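Local coordinates for protein diphosphomevalonate decarboxylase, putative (PDB 2HKE) that probably catalyses the ATP-dependent decarboxylation of (R)-5-diphosphomevalonate to isopentenyl diphosphate, a precursor of isoprenoids and sterols, at residues 237-251 with 280-294. The protein carries 1 engineered substitution. Sequence-based numbering, arbitrary orientation.
Sequences FATFAEIAMLESDDL and NAKKGRTALAYTFDA
In the C-terminal domain of this GHMP-type enzyme, residues 237-251 of helix 237-256 run along the outermost strand 288-291 of a five-stranded mixed sheet, and Met245 and Tyr290 carry the middle of the contact. Their side chains cross at about a right angle: Met245 CG sits over the ring centre in a CH-pi contact, 3.6 Å from the centroid, and SD stands obliquely above the ring, nearest CE2, a Met-aromatic pair. A bend at chi3 (-75°) then turns CE toward Thr286 CG2, tip to tip. The ring is also met at its edge and hydroxyl, since Tyr290 OH donates to Asp249 OD1 at 2.8 Å, on the syn side of the carboxylate.

The axes of helix segment 237-251 and strand 288-291 come within 7.0 Å at 27°, a near-parallel packing that small residues permit: Ala241 CB meets Ala289 CB at 3.6 Å and is pressed tightly against Thr286 CG2. The helix lies along the strand edge not paired with strand 298-303, where Tyr290 N and O are buried without a partner. Toward the end of the strand, Ser248 OG, swung anti to its own nitrogen (chi1 -178°), accepts a hydrogen bond from Phe292 N at 3.1 Å and also lies in plane at the edge of the Phe292 ring. One water bridges Ala244 O and Thr291 OG1, which donates to it and is also hydrogen-bonded to Lys18 NZ; a second links Ser248 O and Phe292 O. Before the strand, helix 267-283 ends in a Schellman motif at Gly284, and Asn280 ties the turn down, its ND2 reaching Leu288 O in the amide plane at 2.8 Å while OD1 accepts a bond from Ala287 N.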
ATOM      1  N   PHE A 237       6.681 -15.875  11.999  1.00 20.86           N
ATOM      2  CA  PHE A 237       6.524 -15.644  10.584  1.00 20.89           C
ATOM      3  C   PHE A 237       5.500 -16.565   9.968  1.00 20.04           C
ATOM      4  O   PHE A 237       4.688 -16.125   9.156  1.00 19.55           O
ATOM      5  CB  PHE A 237       7.851 -15.798   9.844  1.00 20.10           C
ATOM      6  CG  PHE A 237       7.713 -15.592   8.402  1.00 19.75           C
ATOM      7  CD1 PHE A 237       7.668 -14.292   7.888  1.00 18.07           C
ATOM      8  CD2 PHE A 237       7.563 -16.649   7.545  1.00 21.82           C
ATOM      9  CE1 PHE A 237       7.471 -14.097   6.538  1.00 20.46           C
ATOM     10  CE2 PHE A 237       7.385 -16.430   6.187  1.00 19.88           C
ATOM     11  CZ  PHE A 237       7.337 -15.102   5.711  1.00 21.10           C
ATOM     12  N   ALA A 238       5.566 -17.849  10.296  1.00 20.53           N
ATOM     13  CA  ALA A 238       4.633 -18.798   9.679  1.00 20.67           C
ATOM     14  C   ALA A 238       3.154 -18.426   9.869  1.00 20.62           C
ATOM     15  O   ALA A 238       2.369 -18.485   8.916  1.00 20.76           O
ATOM     16  CB  ALA A 238       4.923 -20.239  10.169  1.00 21.59           C
ATOM     17  N   THR A 239       2.764 -18.042  11.092  1.00 20.01           N
ATOM     18  CA  THR A 239       1.388 -17.640  11.376  1.00 20.13           C
ATOM     19  C   THR A 239       1.062 -16.368  10.621  1.00 19.61           C
ATOM     20  O   THR A 239      -0.022 -16.247   9.996  1.00 19.56           O
ATOM     21  CB  THR A 239       1.156 -17.470  12.885  1.00 20.03           C
ATOM     22  OG1 THR A 239       1.395 -18.744  13.520  1.00 22.01           O
ATOM     23  CG2 THR A 239      -0.296 -17.016  13.157  1.00 21.15           C
ATOM     24  N   PHE A 240       1.991 -15.425  10.646  1.00 18.87           N
ATOM     25  CA  PHE A 240       1.802 -14.180   9.899  1.00 19.60           C
ATOM     26  C   PHE A 240       1.577 -14.462   8.404  1.00 18.86           C
ATOM     27  O   PHE A 240       0.637 -13.936   7.749  1.00 18.14           O
ATOM     28  CB  PHE A 240       3.005 -13.253  10.097  1.00 20.25           C
ATOM     29  CG  PHE A 240       2.975 -12.040   9.206  1.00 21.41           C
ATOM     30  CD1 PHE A 240       2.146 -10.973   9.491  1.00 20.91           C
ATOM     31  CD2 PHE A 240       3.741 -12.008   8.028  1.00 23.56           C
ATOM     32  CE1 PHE A 240       2.089  -9.889   8.649  1.00 21.74           C
ATOM     33  CE2 PHE A 240       3.631 -10.912   7.157  1.00 23.04           C
ATOM     34  CZ  PHE A 240       2.818  -9.860   7.499  1.00 22.27           C
ATOM     35  N   ALA A 241       2.446 -15.303   7.858  1.00 18.33           N
ATOM     36  CA  ALA A 241       2.421 -15.667   6.447  1.00 19.69           C
ATOM     37  C   ALA A 241       1.111 -16.349   6.046  1.00 19.39           C
ATOM     38  O   ALA A 241       0.533 -16.057   4.995  1.00 16.76           O
ATOM     39  CB  ALA A 241       3.611 -16.574   6.116  1.00 18.65           C
ATOM     40  N   GLU A 242       0.673 -17.252   6.888  1.00 20.00           N
ATOM     41  CA  GLU A 242      -0.596 -17.928   6.708  1.00 21.76           C
ATOM     42  C   GLU A 242      -1.804 -16.990   6.666  1.00 21.50           C
ATOM     43  O   GLU A 242      -2.659 -17.121   5.762  1.00 20.20           O
ATOM     44  CB  GLU A 242      -0.749 -19.023   7.815  1.00 22.10           C
ATOM     45  CG  GLU A 242       0.201 -20.170   7.636  1.00 23.96           C
ATOM     46  CD  GLU A 242       0.528 -20.917   8.960  1.00 27.40           C
ATOM     47  OE1 GLU A 242      -0.194 -20.714   9.968  1.00 31.68           O
ATOM     48  OE2 GLU A 242       1.486 -21.750   8.960  1.00 32.64           O
ATOM     49  N   ILE A 243      -1.861 -16.041   7.597  1.00 20.62           N
ATOM     50  CA  ILE A 243      -2.920 -15.005   7.603  1.00 20.36           C
ATOM     51  C   ILE A 243      -2.853 -14.222   6.313  1.00 19.89           C
ATOM     52  O   ILE A 243      -3.878 -13.947   5.675  1.00 17.64           O
ATOM     53  CB  ILE A 243      -2.802 -14.036   8.824  1.00 20.21           C
ATOM     54  CG1 ILE A 243      -3.119 -14.787  10.093  1.00 23.30           C
ATOM     55  CG2 ILE A 243      -3.648 -12.725   8.629  1.00 21.37           C
ATOM     56  CD1 ILE A 243      -4.579 -15.274  10.153  1.00 27.75           C
ATOM     57  N   ALA A 244      -1.643 -13.792   5.921  1.00 18.85           N
ATOM     58  CA  ALA A 244      -1.550 -12.953   4.719  1.00 18.76           C
ATOM     59  C   ALA A 244      -2.086 -13.686   3.453  1.00 18.68           C
ATOM     60  O   ALA A 244      -2.761 -13.102   2.588  1.00 16.34           O
ATOM     61  CB  ALA A 244      -0.119 -12.496   4.519  1.00 18.61           C
ATOM     62  N   MET A 245      -1.773 -14.982   3.325  1.00 18.41           N
ATOM     63  CA  MET A 245      -2.217 -15.746   2.168  1.00 18.94           C
ATOM     64  C   MET A 245      -3.719 -16.034   2.252  1.00 19.72           C
ATOM     65  O   MET A 245      -4.394 -16.047   1.240  1.00 19.72           O
ATOM     66  CB  MET A 245      -1.424 -17.046   2.053  1.00 18.42           C
ATOM     67  CG  MET A 245       0.017 -16.749   1.596  1.00 19.98           C
ATOM     68  SD  MET A 245       1.088 -18.116   1.280  1.00 20.32           S
ATOM     69  CE  MET A 245       1.475 -18.657   2.935  1.00 18.33           C
ATOM     70  N   LEU A 246      -4.235 -16.258   3.447  1.00 19.33           N
ATOM     71  CA  LEU A 246      -5.695 -16.461   3.603  1.00 20.07           C
ATOM     72  C   LEU A 246      -6.444 -15.215   3.219  1.00 19.09           C
ATOM     73  O   LEU A 246      -7.425 -15.262   2.519  1.00 20.41           O
ATOM     74  CB  LEU A 246      -6.042 -16.789   5.046  1.00 20.57           C
ATOM     75  CG  LEU A 246      -5.690 -18.196   5.497  1.00 23.62           C
ATOM     76  CD1 LEU A 246      -5.813 -18.287   7.041  1.00 27.32           C
ATOM     77  CD2 LEU A 246      -6.600 -19.199   4.789  1.00 30.10           C
ATOM     78  N   GLU A 247      -5.934 -14.075   3.619  1.00 17.93           N
ATOM     79  CA  GLU A 247      -6.570 -12.802   3.317  1.00 17.94           C
ATOM     80  C   GLU A 247      -6.532 -12.504   1.837  1.00 17.76           C
ATOM     81  O   GLU A 247      -7.520 -12.061   1.229  1.00 18.63           O
ATOM     82  CB  GLU A 247      -5.857 -11.699   4.098  1.00 17.09           C
ATOM     83  CG  GLU A 247      -6.360 -11.526   5.517  1.00 18.01           C
ATOM     84  CD  GLU A 247      -7.737 -10.894   5.552  1.00 21.65           C
ATOM     85  OE1 GLU A 247      -7.869  -9.711   5.143  1.00 23.53           O
ATOM     86  OE2 GLU A 247      -8.714 -11.604   5.926  1.00 23.03           O
ATOM     87  N   SER A 248      -5.389 -12.752   1.216  1.00 18.00           N
ATOM     88  CA  SER A 248      -5.251 -12.560  -0.217  1.00 18.05           C
ATOM     89  C   SER A 248      -6.185 -13.452  -0.980  1.00 18.25           C
ATOM     90  O   SER A 248      -6.870 -13.017  -1.905  1.00 19.51           O
ATOM     91  CB  SER A 248      -3.817 -12.882  -0.611  1.00 18.60           C
ATOM     92  OG  SER A 248      -3.613 -12.662  -2.002  1.00 20.15           O
ATOM     93  N   ASP A 249      -6.222 -14.730  -0.597  1.00 18.64           N
ATOM     94  CA  ASP A 249      -7.154 -15.668  -1.248  1.00 20.13           C
ATOM     95  C   ASP A 249      -8.592 -15.180  -1.116  1.00 20.88           C
ATOM     96  O   ASP A 249      -9.371 -15.225  -2.121  1.00 22.26           O
ATOM     97  CB  ASP A 249      -7.042 -17.071  -0.622  1.00 19.96           C
ATOM     98  CG  ASP A 249      -5.736 -17.761  -0.908  1.00 23.50           C
ATOM     99  OD1 ASP A 249      -4.949 -17.356  -1.798  1.00 22.81           O
ATOM    100  OD2 ASP A 249      -5.503 -18.807  -0.235  1.00 26.74           O
ATOM    101  N   ASP A 250      -8.950 -14.716   0.072  1.00 20.39           N
ATOM    102  CA  ASP A 250     -10.332 -14.289   0.337  1.00 21.40           C
ATOM    103  C   ASP A 250     -10.743 -13.075  -0.498  1.00 21.19           C
ATOM    104  O   ASP A 250     -11.877 -13.032  -1.032  1.00 21.27           O
ATOM    105  CB  ASP A 250     -10.587 -14.035   1.822  1.00 22.22           C
ATOM    106  CG  ASP A 250     -10.734 -15.309   2.666  1.00 25.49           C
ATOM    107  OD1 ASP A 250     -10.762 -16.451   2.139  1.00 28.52           O
ATOM    108  OD2 ASP A 250     -10.861 -15.156   3.929  1.00 26.49           O
ATOM    109  N   LEU A 251      -9.859 -12.092  -0.657  1.00 19.88           N
ATOM    110  CA  LEU A 251     -10.185 -10.941  -1.484  1.00 20.01           C
ATOM    111  C   LEU A 251     -10.378 -11.353  -2.938  1.00 20.08           C
ATOM    112  O   LEU A 251     -11.311 -10.888  -3.616  1.00 19.89           O
ATOM    113  CB  LEU A 251      -9.077  -9.908  -1.376  1.00 19.76           C
ATOM    114  CG  LEU A 251      -9.222  -8.656  -2.231  1.00 20.45           C
ATOM    115  CD1 LEU A 251     -10.584  -7.971  -1.964  1.00 21.90           C
ATOM    116  CD2 LEU A 251      -8.072  -7.659  -1.945  1.00 21.08           C
ATOM    117  N   ASN A 280       6.927 -23.733  -0.499  1.00 19.15           N
ATOM    118  CA  ASN A 280       6.755 -23.925   0.921  1.00 19.39           C
ATOM    119  C   ASN A 280       6.587 -25.427   1.159  1.00 19.41           C
ATOM    120  O   ASN A 280       7.106 -25.974   2.134  1.00 19.13           O
ATOM    121  CB  ASN A 280       5.520 -23.170   1.372  1.00 19.30           C
ATOM    122  CG  ASN A 280       5.751 -21.679   1.528  1.00 18.20           C
ATOM    123  OD1 ASN A 280       6.906 -21.212   1.709  1.00 16.29           O
ATOM    124  ND2 ASN A 280       4.650 -20.908   1.472  1.00 17.68           N
ATOM    125  N   ALA A 281       5.857 -26.076   0.269  1.00 20.32           N
ATOM    126  CA  ALA A 281       5.649 -27.544   0.365  1.00 20.22           C
ATOM    127  C   ALA A 281       6.998 -28.295   0.329  1.00 21.43           C
ATOM    128  O   ALA A 281       7.250 -29.182   1.176  1.00 21.10           O
ATOM    129  CB  ALA A 281       4.672 -28.011  -0.727  1.00 20.94           C
ATOM    130  N   LYS A 282       7.874 -27.897  -0.598  1.00 21.81           N
ATOM    131  CA  LYS A 282       9.200 -28.514  -0.759  1.00 23.61           C
ATOM    132  C   LYS A 282      10.113 -28.201   0.408  1.00 23.73           C
ATOM    133  O   LYS A 282      10.888 -29.036   0.852  1.00 24.48           O
ATOM    134  CB  LYS A 282       9.918 -27.999  -1.993  1.00 26.66           C
ATOM    135  CG  LYS A 282       9.686 -28.650  -3.251  1.00 31.62           C
ATOM    136  CD  LYS A 282      10.214 -30.110  -3.348  1.00 33.37           C
ATOM    137  CE  LYS A 282       9.980 -30.540  -4.788  1.00 34.22           C
ATOM    138  NZ  LYS A 282       9.548 -31.971  -4.904  1.00 37.41           N
ATOM    139  N   LYS A 283       9.992 -27.010   0.934  1.00 23.85           N
ATOM    140  CA  LYS A 283      10.769 -26.595   2.088  1.00 23.47           C
ATOM    141  C   LYS A 283      10.287 -27.276   3.341  1.00 23.51           C
ATOM    142  O   LYS A 283      11.048 -27.443   4.271  1.00 24.38           O
ATOM    143  CB  LYS A 283      10.654 -25.093   2.264  1.00 23.10           C
ATOM    144  CG  LYS A 283      11.344 -24.306   1.186  1.00 28.21           C
ATOM    145  CD  LYS A 283      12.833 -24.213   1.389  1.00 32.48           C
ATOM    146  CE  LYS A 283      13.211 -23.104   2.296  1.00 32.73           C
ATOM    147  NZ  LYS A 283      14.699 -23.161   2.444  1.00 31.02           N
ATOM    148  N   GLY A 284       9.017 -27.693   3.388  1.00 22.20           N
ATOM    149  CA  GLY A 284       8.474 -28.250   4.592  1.00 22.17           C
ATOM    150  C   GLY A 284       8.052 -27.235   5.628  1.00 21.81           C
ATOM    151  O   GLY A 284       7.814 -27.570   6.782  1.00 23.34           O
ATOM    152  N   ARG A 285       7.983 -25.966   5.228  1.00 21.36           N
ATOM    153  CA  ARG A 285       7.523 -24.936   6.104  1.00 21.85           C
ATOM    154  C   ARG A 285       7.091 -23.739   5.272  1.00 20.45           C
ATOM    155  O   ARG A 285       7.399 -23.628   4.088  1.00 20.20           O
ATOM    156  CB  ARG A 285       8.620 -24.506   7.108  1.00 23.22           C
ATOM    157  CG  ARG A 285       9.789 -23.842   6.456  1.00 23.29           C
ATOM    158  CD  ARG A 285      10.836 -23.493   7.479  1.00 24.53           C
ATOM    159  NE  ARG A 285      12.053 -23.055   6.832  1.00 25.26           N
ATOM    160  CZ  ARG A 285      12.389 -21.793   6.559  1.00 28.64           C
ATOM    161  NH1 ARG A 285      11.620 -20.779   6.883  1.00 29.23           N
ATOM    162  NH2 ARG A 285      13.535 -21.556   5.933  1.00 27.72           N
ATOM    163  N   THR A 286       6.363 -22.862   5.921  1.00 19.70           N
ATOM    164  CA  THR A 286       5.909 -21.612   5.303  1.00 19.23           C
ATOM    165  C   THR A 286       7.065 -20.600   5.379  1.00 19.19           C
ATOM    166  O   THR A 286       7.224 -19.878   6.359  1.00 18.94           O
ATOM    167  CB  THR A 286       4.669 -21.114   5.949  1.00 19.49           C
ATOM    168  OG1 THR A 286       3.649 -22.154   5.904  1.00 20.26           O
ATOM    169  CG2 THR A 286       4.153 -19.833   5.179  1.00 18.67           C
ATOM    170  N   ALA A 287       7.898 -20.637   4.340  1.00 18.68           N
ATOM    171  CA  ALA A 287       9.040 -19.753   4.226  1.00 18.73           C
ATOM    172  C   ALA A 287       8.718 -18.438   3.513  1.00 18.85           C
ATOM    173  O   ALA A 287       9.466 -17.441   3.608  1.00 18.38           O
ATOM    174  CB  ALA A 287      10.182 -20.505   3.522  1.00 18.55           C
ATOM    175  N   LEU A 288       7.635 -18.434   2.746  1.00 19.32           N
ATOM    176  CA  LEU A 288       7.384 -17.361   1.760  1.00 18.34           C
ATOM    177  C   LEU A 288       5.882 -17.151   1.732  1.00 19.09           C
ATOM    178  O   LEU A 288       5.142 -18.119   1.724  1.00 16.97           O
ATOM    179  CB  LEU A 288       7.931 -17.749   0.365  1.00 19.45           C
ATOM    180  CG  LEU A 288       7.837 -16.743  -0.773  1.00 19.28           C
ATOM    181  CD1 LEU A 288       8.610 -15.392  -0.425  1.00 16.69           C
ATOM    182  CD2 LEU A 288       8.361 -17.339  -2.099  1.00 17.27           C
ATOM    183  N   ALA A 289       5.438 -15.890   1.767  1.00 18.66           N
ATOM    184  CA  ALA A 289       4.032 -15.551   1.675  1.00 19.05           C
ATOM    185  C   ALA A 289       3.793 -14.626   0.523  1.00 18.46           C
ATOM    186  O   ALA A 289       4.654 -13.791   0.194  1.00 18.23           O
ATOM    187  CB  ALA A 289       3.532 -14.849   2.976  1.00 17.01           C
ATOM    188  N   TYR A 290       2.632 -14.788  -0.125  1.00 18.39           N
ATOM    189  CA  TYR A 290       2.152 -13.872  -1.183  1.00 18.73           C
ATOM    190  C   TYR A 290       0.987 -13.034  -0.632  1.00 19.80           C
ATOM    191  O   TYR A 290       0.268 -13.458   0.279  1.00 19.52           O
ATOM    192  CB  TYR A 290       1.712 -14.629  -2.438  1.00 18.54           C
ATOM    193  CG  TYR A 290       0.597 -15.605  -2.207  1.00 19.10           C
ATOM    194  CD1 TYR A 290      -0.737 -15.158  -2.051  1.00 16.19           C
ATOM    195  CD2 TYR A 290       0.866 -16.982  -2.080  1.00 17.69           C
ATOM    196  CE1 TYR A 290      -1.759 -16.096  -1.767  1.00 17.32           C
ATOM    197  CE2 TYR A 290      -0.143 -17.899  -1.834  1.00 20.27           C
ATOM    198  CZ  TYR A 290      -1.453 -17.451  -1.699  1.00 19.02           C
ATOM    199  OH  TYR A 290      -2.424 -18.405  -1.426  1.00 20.38           O
ATOM    200  N   THR A 291       0.802 -11.858  -1.229  1.00 18.54           N
ATOM    201  CA  THR A 291      -0.450 -11.158  -1.146  1.00 19.64           C
ATOM    202  C   THR A 291      -0.647 -10.344  -2.412  1.00 19.58           C
ATOM    203  O   THR A 291       0.309  -9.822  -2.952  1.00 19.35           O
ATOM    204  CB  THR A 291      -0.598 -10.328   0.126  1.00 20.18           C
ATOM    205  OG1 THR A 291      -1.960  -9.930   0.247  1.00 22.13           O
ATOM    206  CG2 THR A 291       0.265  -9.069   0.109  1.00 20.88           C
ATOM    207  N   PHE A 292      -1.888 -10.301  -2.887  1.00 20.87           N
ATOM    208  CA  PHE A 292      -2.323  -9.452  -3.966  1.00 21.47           C
ATOM    209  C   PHE A 292      -3.298  -8.429  -3.413  1.00 23.38           C
ATOM    210  O   PHE A 292      -4.095  -8.760  -2.542  1.00 23.37           O
ATOM    211  CB  PHE A 292      -3.030 -10.290  -5.072  1.00 21.29           C
ATOM    212  CG  PHE A 292      -2.116 -11.307  -5.713  1.00 19.76           C
ATOM    213  CD1 PHE A 292      -1.841 -12.483  -5.058  1.00 20.86           C
ATOM    214  CD2 PHE A 292      -1.493 -11.062  -6.939  1.00 18.08           C
ATOM    215  CE1 PHE A 292      -1.006 -13.430  -5.594  1.00 18.67           C
ATOM    216  CE2 PHE A 292      -0.639 -11.985  -7.469  1.00 19.19           C
ATOM    217  CZ  PHE A 292      -0.376 -13.161  -6.803  1.00 21.29           C
ATOM    218  N   ASP A 293      -3.251  -7.214  -3.948  1.00 25.98           N
ATOM    219  CA  ASP A 293      -4.128  -6.113  -3.494  1.00 27.30           C
ATOM    220  C   ASP A 293      -4.900  -5.452  -4.663  1.00 28.70           C
ATOM    221  O   ASP A 293      -4.643  -4.327  -5.056  1.00 30.58           O
ATOM    222  CB  ASP A 293      -3.264  -5.081  -2.750  1.00 28.10           C
ATOM    223  CG  ASP A 293      -3.984  -4.421  -1.535  1.00 30.29           C
ATOM    224  OD1 ASP A 293      -4.614  -5.116  -0.706  1.00 35.40           O
ATOM    225  OD2 ASP A 293      -3.951  -3.162  -1.444  1.00 37.99           O
ATOM    226  N   ALA A 294      -5.882  -6.111  -5.228  1.00 29.28           N
ATOM    227  CA  ALA A 294      -6.701  -5.418  -6.274  1.00 27.43           C
ATOM    228  C   ALA A 294      -5.891  -5.109  -7.528  1.00 26.50           C
ATOM    229  O   ALA A 294      -6.024  -4.062  -8.182  1.00 25.72           O
ATOM    230  CB  ALA A 294      -7.427  -4.125  -5.754  1.00 29.23           C
TER
HETATM  231  O   HOH W   1      -2.899 -10.512   2.576  1.00 18.42           O
HETATM  232  O   HOH W   2      -6.057 -10.655  -3.038  1.00 21.50           O